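Local coordinates for cell division control protein 45 cdc45 putative (Entamoeba histolytica, PDB 6CC2) that is a putative cell division control protein 45, probably acting in DNA replication as part of the replicative helicase, as its relatives do, at residues Ala278-Ile283 with Tyr332-Leu337; Met508-Leu513 with Thr522-Glu527. All coordinates share one frame; numbering follows the deposited sequence.

Interaction 1 (Ala278-Ile283 with Tyr332-Leu337); sequences ASKLGI and YHFENL
Lys280 and Tyr332 bring the two backbones closest, with CA atoms 6.3 Å apart, where the C-terminal end of helix 275-281 meets the chain leaving helix 315-331. This is a junction between two helix ends, each helix being followed by a residue of positive phi, Gly282 and His333. In sequence it falls between the strands of the parallel sheet and those of the mixed sheet, in a largely helical part of the chain. After His333, residues 335-337 form a short 3-10 turn that leads into strand 338-344.

Leu281 and Tyr332 make the apolar half of the contact. The two side chains cross at about a right angle, and the methyl CD2 of Leu281 sits over one face of the Tyr332 ring, offset toward the rim. This is a CH-pi contact, 3.9 Å from Leu281 CD2 to the centroid of the Tyr332 ring and 22° off the ring normal. Leu281 CD2 also lies 3.9 Å from Phe334 CE2, so this methyl is shared by two aromatic rings. The buried ring of Phe334 also packs on Ile277, Met325 and Tyr328.

The polar half belongs to Lys280, whose chain runs out straight beyond CG. Lys280 CD passes the edge of the Phe334 ring, 3.9 Å from Phe334 CB. The ammonium group also forms a salt bridge with Glu276, one turn back on its own helix. Across the contact, Lys280 NZ donates to His333 O at 2.7 Å, lying in the carbonyl plane with a C=O...N angle of 149°.

Interaction 2 (Met508-Leu513 with Thr522-Glu527); sequences MKISIL and TEIHRE. With EDO (1,2-ethanediol), chain D; EDO (1,2-ethanediol), chain G.
Ile510 is the side chain to follow as it presses on strand 519-525 between Thr522 and Ile524. Its CB faces both Thr522 OG1 and Glu523 O. From there the chain forks. CG1, set between the backbone N and the carbonyl carbon (chi1 57°), runs past the threonine hydroxyl, with Ile510 CG1 3.4 Å from Thr522 OG1. The other branch packs with Ile510 CG2 3.6 Å from Glu523 O and also touches an ethanediol. At the tip, CD1 meets the branch methyl of a neighbour pointing the same way, Ile510 CD1 to Ile524 CG2 being 3.6 Å; both isoleucines also touch Tyr532 of helix 529-537.

The polar links lie next door. Thr522 OG1 donates to Ser511 O at 2.6 Å, reaching the oxygen from 47° above the carbonyl plane. A water accepts from Ser511 N at 2.9 Å and donates to Glu523 O, so the backbones here are joined through solvent. Glu523 O also receives a bond from a second ethanediol, while Glu523 N is buried without a partner. Leu513 CD2 lies across the Glu523 side chain, whose carboxylate is held by Lys477 and Thr479. Beyond Ile524, His525 N donates to O1 of the ethanediol that touches Ile510 CG2, and the one bonded to Glu523 O lies with C1 over the centre of the His525 ring.

Lys509, at positive phi, is the C-prime residue of a Schellman motif closing helix 494-508. The arrangement is that of a chain leaving a helix to run roughly antiparallel to a sheet strand, just before entering the edge strand 514-515 of the mixed sheet.

The two contacts are separate in space and in sequence: their centres are 39 Å apart, their nearest atoms about 27 Å, and interaction 1 closes before interaction 2 opens. Both belong to the Cdc45 family part of the chain, and both sit well out from the middle of the molecule, with centres about 22 Å and 28 Å from the centre of the chain. Interaction 1 ties together helix ends across 48 intervening residues, whereas interaction 2 spans only eight and belongs to the margin of the mixed sheet. Ethanediol, probably from the crystallisation liquor, lies near each, about 4 Å from the Lys280 side chain in interaction 1.

Interaction 1 (Ala278-Ile283 with Tyr332-Leu337)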
ATOM      1  N   ALA A 278      18.390   2.886  -4.757  1.00 23.73           N
ATOM      2  CA  ALA A 278      19.262   1.808  -5.234  1.00 23.72           C
ATOM      3  C   ALA A 278      19.247   1.702  -6.751  1.00 22.71           C
ATOM      4  O   ALA A 278      20.293   1.489  -7.388  1.00 22.22           O
ATOM      5  CB  ALA A 278      18.835   0.490  -4.597  1.00 23.21           C
ATOM      6  N   SER A 279      18.075   1.872  -7.364  1.00 22.74           N
ATOM      7  CA  SER A 279      17.985   1.805  -8.813  1.00 22.16           C
ATOM      8  C   SER A 279      18.800   2.915  -9.471  1.00 26.73           C
ATOM      9  O   SER A 279      19.473   2.687 -10.466  1.00 31.53           O
ATOM     10  CB  SER A 279      16.524   1.893  -9.256  1.00 28.39           C
ATOM     11  OG  SER A 279      15.790   0.775  -8.783  1.00 37.42           O
ATOM     12  N   LYS A 280      18.727   4.124  -8.927  1.00 28.16           N
ATOM     13  CA  LYS A 280      19.420   5.259  -9.513  1.00 27.53           C
ATOM     14  C   LYS A 280      20.914   5.219  -9.248  1.00 28.15           C
ATOM     15  O   LYS A 280      21.685   5.732 -10.053  1.00 31.56           O
ATOM     16  CB  LYS A 280      18.818   6.557  -8.986  1.00 30.74           C
ATOM     17  CG  LYS A 280      17.435   6.824  -9.551  1.00 34.40           C
ATOM     18  CD  LYS A 280      16.792   8.074  -8.969  1.00 38.15           C
ATOM     19  CE  LYS A 280      15.482   8.382  -9.692  1.00 50.18           C
ATOM     20  NZ  LYS A 280      14.826   9.608  -9.172  1.00 61.90           N
ATOM     21  N   LEU A 281      21.335   4.629  -8.132  1.00 27.01           N
ATOM     22  CA  LEU A 281      22.757   4.461  -7.865  1.00 30.67           C
ATOM     23  C   LEU A 281      23.357   3.271  -8.592  1.00 31.44           C
ATOM     24  O   LEU A 281      24.583   3.131  -8.599  1.00 34.50           O
ATOM     25  CB  LEU A 281      22.999   4.311  -6.367  1.00 28.05           C
ATOM     26  CG  LEU A 281      22.684   5.513  -5.487  1.00 30.11           C
ATOM     27  CD1 LEU A 281      22.801   5.136  -4.024  1.00 29.14           C
ATOM     28  CD2 LEU A 281      23.605   6.673  -5.819  1.00 34.15           C
ATOM     29  N   GLY A 282      22.537   2.412  -9.192  1.00 27.34           N
ATOM     30  CA  GLY A 282      23.063   1.284  -9.936  1.00 29.33           C
ATOM     31  C   GLY A 282      23.713   0.209  -9.088  1.00 32.10           C
ATOM     32  O   GLY A 282      24.552  -0.539  -9.586  1.00 35.88           O
ATOM     33  N   ILE A 283      23.311   0.084  -7.816  1.00 30.82           N
ATOM     34  CA  ILE A 283      23.949  -0.861  -6.915  1.00 29.62           C
ATOM     35  C   ILE A 283      23.289  -2.227  -6.918  1.00 29.49           C
ATOM     36  O   ILE A 283      23.730  -3.118  -6.175  1.00 31.06           O
ATOM     37  CB  ILE A 283      23.974  -0.290  -5.482  1.00 27.91           C
ATOM     38  CG1 ILE A 283      22.576   0.078  -5.005  1.00 28.54           C
ATOM     39  CG2 ILE A 283      24.883   0.928  -5.441  1.00 27.84           C
ATOM     40  CD1 ILE A 283      22.535   0.608  -3.606  1.00 27.46           C
ATOM     41  N   TYR A 332      22.578  12.267  -9.208  1.00 34.78           N
ATOM     42  CA  TYR A 332      21.777  11.153  -9.679  1.00 31.09           C
ATOM     43  C   TYR A 332      20.292  11.462  -9.719  1.00 31.46           C
ATOM     44  O   TYR A 332      19.480  10.547  -9.946  1.00 36.90           O
ATOM     45  CB  TYR A 332      22.012   9.922  -8.789  1.00 31.08           C
ATOM     46  CG  TYR A 332      23.430   9.391  -8.825  1.00 33.73           C
ATOM     47  CD1 TYR A 332      23.867   8.593  -9.872  1.00 38.84           C
ATOM     48  CD2 TYR A 332      24.322   9.670  -7.797  1.00 39.59           C
ATOM     49  CE1 TYR A 332      25.166   8.106  -9.910  1.00 46.16           C
ATOM     50  CE2 TYR A 332      25.617   9.183  -7.819  1.00 44.09           C
ATOM     51  CZ  TYR A 332      26.033   8.401  -8.880  1.00 48.19           C
ATOM     52  OH  TYR A 332      27.319   7.915  -8.906  1.00 48.02           O
ATOM     53  N   HIS A 333      19.900  12.698  -9.430  1.00 31.82           N
ATOM     54  CA  HIS A 333      18.508  13.148  -9.547  1.00 37.41           C
ATOM     55  C   HIS A 333      17.538  12.303  -8.719  1.00 37.53           C
ATOM     56  O   HIS A 333      16.577  11.718  -9.224  1.00 34.45           O
ATOM     57  CB  HIS A 333      18.095  13.180 -11.022  1.00 46.39           C
ATOM     58  CG  HIS A 333      18.983  14.037 -11.873  1.00 57.19           C
ATOM     59  ND1 HIS A 333      19.942  13.512 -12.712  1.00 59.41           N
ATOM     60  CD2 HIS A 333      19.073  15.383 -11.992  1.00 59.85           C
ATOM     61  CE1 HIS A 333      20.575  14.498 -13.323  1.00 61.11           C
ATOM     62  NE2 HIS A 333      20.068  15.643 -12.903  1.00 62.04           N
ATOM     63  N   PHE A 334      17.788  12.264  -7.415  1.00 32.83           N
ATOM     64  CA  PHE A 334      16.781  11.811  -6.462  1.00 28.26           C
ATOM     65  C   PHE A 334      16.619  12.854  -5.358  1.00 26.68           C
ATOM     66  O   PHE A 334      16.632  12.553  -4.164  1.00 29.77           O
ATOM     67  CB  PHE A 334      17.071  10.409  -5.893  1.00 29.98           C
ATOM     68  CG  PHE A 334      18.475  10.202  -5.352  1.00 29.00           C
ATOM     69  CD1 PHE A 334      18.801  10.574  -4.066  1.00 32.33           C
ATOM     70  CD2 PHE A 334      19.440   9.558  -6.118  1.00 27.62           C
ATOM     71  CE1 PHE A 334      20.063  10.356  -3.557  1.00 29.50           C
ATOM     72  CE2 PHE A 334      20.702   9.329  -5.625  1.00 30.55           C
ATOM     73  CZ  PHE A 334      21.026   9.728  -4.334  1.00 27.24           C
ATOM     74  N   GLU A 335      16.381  14.104  -5.774  1.00 26.26           N
ATOM     75  CA  GLU A 335      16.189  15.187  -4.814  1.00 27.22           C
ATOM     76  C   GLU A 335      14.941  15.000  -3.975  1.00 29.56           C
ATOM     77  O   GLU A 335      14.865  15.545  -2.867  1.00 31.76           O
ATOM     78  CB  GLU A 335      16.106  16.527  -5.552  1.00 32.34           C
ATOM     79  CG  GLU A 335      17.356  16.904  -6.349  1.00 43.06           C
ATOM     80  CD  GLU A 335      17.382  16.290  -7.748  1.00 60.01           C
ATOM     81  OE1 GLU A 335      16.545  15.408  -8.050  1.00 63.10           O
ATOM     82  OE2 GLU A 335      18.248  16.697  -8.551  1.00 68.85           O
ATOM     83  N   ASN A 336      13.942  14.268  -4.492  1.00 26.33           N
ATOM     84  CA  ASN A 336      12.743  13.942  -3.716  1.00 26.10           C
ATOM     85  C   ASN A 336      13.031  12.966  -2.583  1.00 24.00           C
ATOM     86  O   ASN A 336      12.104  12.562  -1.871  1.00 25.90           O
ATOM     87  CB  ASN A 336      11.650  13.353  -4.601  1.00 33.29           C
ATOM     88  CG  ASN A 336      10.892  14.405  -5.368  1.00 38.28           C
ATOM     89  OD1 ASN A 336      10.906  15.577  -5.013  1.00 42.79           O
ATOM     90  ND2 ASN A 336      10.228  13.984  -6.436  1.00 37.97           N
ATOM     91  N   LEU A 337      14.282  12.549  -2.406  1.00 24.22           N
ATOM     92  CA  LEU A 337      14.608  11.780  -1.213  1.00 23.29           C
ATOM     93  C   LEU A 337      14.400  12.615   0.045  1.00 22.11           C
ATOM     94  O   LEU A 337      14.128  12.069   1.119  1.00 23.63           O
ATOM     95  CB  LEU A 337      16.041  11.289  -1.289  1.00 25.29           C
ATOM     96  CG  LEU A 337      16.525  10.441  -0.115  1.00 25.90           C
ATOM     97  CD1 LEU A 337      15.705   9.184   0.034  1.00 25.76           C
ATOM     98  CD2 LEU A 337      17.982  10.125  -0.318  1.00 27.57           C
TER

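Interaction 2 (Met508-Leu513 with Thr522-Glu527)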
HETATM    1  N   MSE A 508      -7.007 -22.297 -21.181  1.00 29.53           N
HETATM    2  CA  MSE A 508      -6.168 -23.406 -20.791  1.00 32.05           C
HETATM    3  C   MSE A 508      -6.872 -24.358 -19.835  1.00 34.21           C
HETATM    4  O   MSE A 508      -6.364 -25.432 -19.540  1.00 32.49           O
HETATM    5  CB  MSE A 508      -4.898 -22.888 -20.135  1.00 30.41           C
HETATM    6  CG  MSE A 508      -3.975 -22.090 -21.069  1.00 30.56           C
HETATM    7 SE   MSE A 508      -3.327 -23.192 -22.522  0.61 34.65          SE
HETATM    8  CE  MSE A 508      -4.622 -22.768 -23.897  1.00 33.09           C
ATOM      9  N   LYS A 509      -8.049 -23.951 -19.360  1.00 31.86           N
ATOM     10  CA  LYS A 509      -8.805 -24.703 -18.355  1.00 30.85           C
ATOM     11  C   LYS A 509      -7.962 -24.946 -17.101  1.00 29.07           C
ATOM     12  O   LYS A 509      -7.903 -26.059 -16.554  1.00 32.42           O
ATOM     13  CB  LYS A 509      -9.353 -26.011 -18.931  1.00 36.96           C
ATOM     14  CG  LYS A 509     -10.793 -26.284 -18.569  1.00 48.11           C
ATOM     15  CD  LYS A 509     -11.738 -25.231 -19.134  1.00 47.34           C
ATOM     16  CE  LYS A 509     -13.178 -25.543 -18.802  1.00 53.43           C
ATOM     17  NZ  LYS A 509     -13.428 -25.573 -17.340  1.00 59.46           N
ATOM     18  N   ILE A 510      -7.321 -23.888 -16.636  1.00 26.20           N
ATOM     19  CA  ILE A 510      -6.641 -23.866 -15.346  1.00 29.02           C
ATOM     20  C   ILE A 510      -7.401 -22.924 -14.420  1.00 32.01           C
ATOM     21  O   ILE A 510      -8.135 -22.032 -14.856  1.00 33.66           O
ATOM     22  CB  ILE A 510      -5.160 -23.445 -15.480  1.00 27.92           C
ATOM     23  CG1 ILE A 510      -5.033 -22.084 -16.158  1.00 25.93           C
ATOM     24  CG2 ILE A 510      -4.398 -24.511 -16.257  1.00 29.61           C
ATOM     25  CD1 ILE A 510      -3.589 -21.631 -16.365  1.00 22.68           C
ATOM     26  N   SER A 511      -7.211 -23.118 -13.123  1.00 31.24           N
ATOM     27  CA  SER A 511      -8.030 -22.434 -12.128  1.00 34.49           C
ATOM     28  C   SER A 511      -7.368 -21.158 -11.626  1.00 33.97           C
ATOM     29  O   SER A 511      -6.151 -21.097 -11.448  1.00 30.23           O
ATOM     30  CB  SER A 511      -8.307 -23.364 -10.944  1.00 38.61           C
ATOM     31  OG  SER A 511      -8.772 -24.618 -11.391  1.00 45.33           O
ATOM     32  N   ILE A 512      -8.186 -20.140 -11.385  1.00 33.41           N
ATOM     33  CA  ILE A 512      -7.712 -18.945 -10.675  1.00 31.41           C
ATOM     34  C   ILE A 512      -7.807 -19.279  -9.188  1.00 29.26           C
ATOM     35  O   ILE A 512      -8.878 -19.225  -8.601  1.00 34.31           O
ATOM     36  CB  ILE A 512      -8.515 -17.701 -11.039  1.00 34.91           C
ATOM     37  CG1 ILE A 512      -8.215 -17.246 -12.468  1.00 43.54           C
ATOM     38  CG2 ILE A 512      -8.169 -16.553 -10.092  1.00 33.01           C
ATOM     39  CD1 ILE A 512      -8.756 -18.154 -13.539  1.00 57.48           C
ATOM     40  N   LEU A 513      -6.681 -19.689  -8.596  1.00 31.07           N
ATOM     41  CA  LEU A 513      -6.674 -20.125  -7.203  1.00 36.30           C
ATOM     42  C   LEU A 513      -6.963 -18.972  -6.249  1.00 30.10           C
ATOM     43  O   LEU A 513      -7.581 -19.177  -5.193  1.00 30.11           O
ATOM     44  CB  LEU A 513      -5.320 -20.752  -6.876  1.00 44.59           C
ATOM     45  CG  LEU A 513      -5.010 -22.146  -7.431  1.00 56.71           C
ATOM     46  CD1 LEU A 513      -5.447 -22.306  -8.870  1.00 63.32           C
ATOM     47  CD2 LEU A 513      -3.514 -22.429  -7.301  1.00 54.28           C
ATOM     48  N   THR A 522      -2.689 -18.544 -10.531  1.00 23.32           N
ATOM     49  CA  THR A 522      -3.140 -19.792 -11.140  1.00 23.38           C
ATOM     50  C   THR A 522      -1.977 -20.773 -11.067  1.00 21.64           C
ATOM     51  O   THR A 522      -0.966 -20.517 -10.411  1.00 21.54           O
ATOM     52  CB  THR A 522      -3.663 -19.565 -12.572  1.00 25.60           C
ATOM     53  OG1 THR A 522      -4.206 -20.806 -13.076  1.00 27.59           O
ATOM     54  CG2 THR A 522      -2.579 -19.089 -13.505  1.00 25.88           C
ATOM     55  N   GLU A 523      -2.113 -21.913 -11.736  1.00 21.48           N
ATOM     56  CA  GLU A 523      -1.110 -22.971 -11.664  1.00 22.16           C
ATOM     57  C   GLU A 523      -1.219 -23.807 -12.928  1.00 22.58           C
ATOM     58  O   GLU A 523      -2.315 -24.069 -13.405  1.00 23.75           O
ATOM     59  CB  GLU A 523      -1.348 -23.827 -10.418  1.00 30.73           C
ATOM     60  CG  GLU A 523      -0.274 -24.850 -10.126  1.00 48.29           C
ATOM     61  CD  GLU A 523      -0.476 -25.518  -8.774  1.00 58.21           C
ATOM     62  OE1 GLU A 523      -1.642 -25.675  -8.356  1.00 57.30           O
ATOM     63  OE2 GLU A 523       0.533 -25.870  -8.121  1.00 60.27           O
ATOM     64  N   ILE A 524      -0.071 -24.212 -13.466  1.00 21.67           N
ATOM     65  CA  ILE A 524      -0.034 -25.027 -14.666  1.00 22.70           C
ATOM     66  C   ILE A 524       0.814 -26.260 -14.412  1.00 22.29           C
ATOM     67  O   ILE A 524       1.677 -26.281 -13.528  1.00 23.75           O
ATOM     68  CB  ILE A 524       0.527 -24.242 -15.874  1.00 25.00           C
ATOM     69  CG1 ILE A 524       2.003 -23.869 -15.624  1.00 23.32           C
ATOM     70  CG2 ILE A 524      -0.276 -22.983 -16.115  1.00 28.77           C
ATOM     71  CD1 ILE A 524       2.678 -23.268 -16.837  1.00 24.08           C
ATOM     72  N   HIS A 525       0.580 -27.301 -15.224  1.00 24.01           N
ATOM     73  CA  HIS A 525       1.493 -28.433 -15.249  1.00 24.04           C
ATOM     74  C   HIS A 525       2.854 -27.964 -15.766  1.00 23.15           C
ATOM     75  O   HIS A 525       2.932 -27.163 -16.703  1.00 22.63           O
ATOM     76  CB  HIS A 525       0.969 -29.544 -16.140  1.00 27.11           C
ATOM     77  CG  HIS A 525      -0.309 -30.154 -15.649  1.00 37.53           C
ATOM     78  ND1 HIS A 525      -0.378 -30.906 -14.496  1.00 43.61           N
ATOM     79  CD2 HIS A 525      -1.564 -30.119 -16.154  1.00 43.31           C
ATOM     80  CE1 HIS A 525      -1.626 -31.301 -14.304  1.00 45.44           C
ATOM     81  NE2 HIS A 525      -2.365 -30.836 -15.296  1.00 43.92           N
ATOM     82  N   ARG A 526       3.923 -28.456 -15.147  1.00 23.20           N
ATOM     83  CA  ARG A 526       5.259 -27.993 -15.518  1.00 25.12           C
ATOM     84  C   ARG A 526       5.492 -28.140 -17.011  1.00 22.31           C
ATOM     85  O   ARG A 526       6.031 -27.231 -17.648  1.00 24.78           O
ATOM     86  CB  ARG A 526       6.341 -28.751 -14.726  1.00 33.48           C
ATOM     87  CG  ARG A 526       7.673 -28.938 -15.495  1.00 43.90           C
ATOM     88  CD  ARG A 526       8.928 -28.467 -14.753  1.00 45.55           C
ATOM     89  NE  ARG A 526       9.422 -29.445 -13.806  1.00 43.63           N
ATOM     90  CZ  ARG A 526      10.710 -29.598 -13.469  1.00 37.02           C
ATOM     91  NH1 ARG A 526      11.651 -28.840 -14.007  1.00 36.64           N
ATOM     92  NH2 ARG A 526      11.035 -30.519 -12.590  1.00 36.96           N
ATOM     93  N   GLU A 527       5.117 -29.285 -17.577  1.00 22.76           N
ATOM     94  CA  GLU A 527       5.395 -29.547 -18.979  1.00 26.26           C
ATOM     95  C   GLU A 527       4.693 -28.572 -19.915  1.00 25.70           C
ATOM     96  O   GLU A 527       5.036 -28.531 -21.104  1.00 26.94           O
ATOM     97  CB  GLU A 527       4.995 -30.981 -19.321  1.00 33.14           C
ATOM     98  CG  GLU A 527       3.553 -31.339 -19.019  1.00 48.54           C
ATOM     99  CD  GLU A 527       3.391 -32.026 -17.668  1.00 63.85           C
ATOM    100  OE1 GLU A 527       3.923 -31.515 -16.643  1.00 45.04           O
ATOM    101  OE2 GLU A 527       2.734 -33.092 -17.634  1.00 77.41           O
TER
HETATM  102  C1  EDO D 603      -1.954 -26.379 -18.356  1.00 37.17           C
HETATM  103  O1  EDO D 603      -1.332 -26.963 -17.223  1.00 32.66           O
HETATM  104  C2  EDO D 603      -1.275 -25.056 -18.597  1.00 25.89           C
HETATM  105  O2  EDO D 603      -1.602 -24.573 -19.818  1.00 18.43           O
HETATM  106  C1  EDO G 606      -2.585 -28.211 -13.156  1.00 49.53           C
HETATM  107  O1  EDO G 606      -3.352 -27.021 -13.370  1.00 50.38           O
HETATM  108  C2  EDO G 606      -2.063 -28.244 -11.728  1.00 50.12           C
HETATM  109  O2  EDO G 606      -3.150 -28.142 -10.808  1.00 60.96           O
HETATM  110  O   HOH W   1      -4.954 -24.772 -12.546  1.00 55.74           O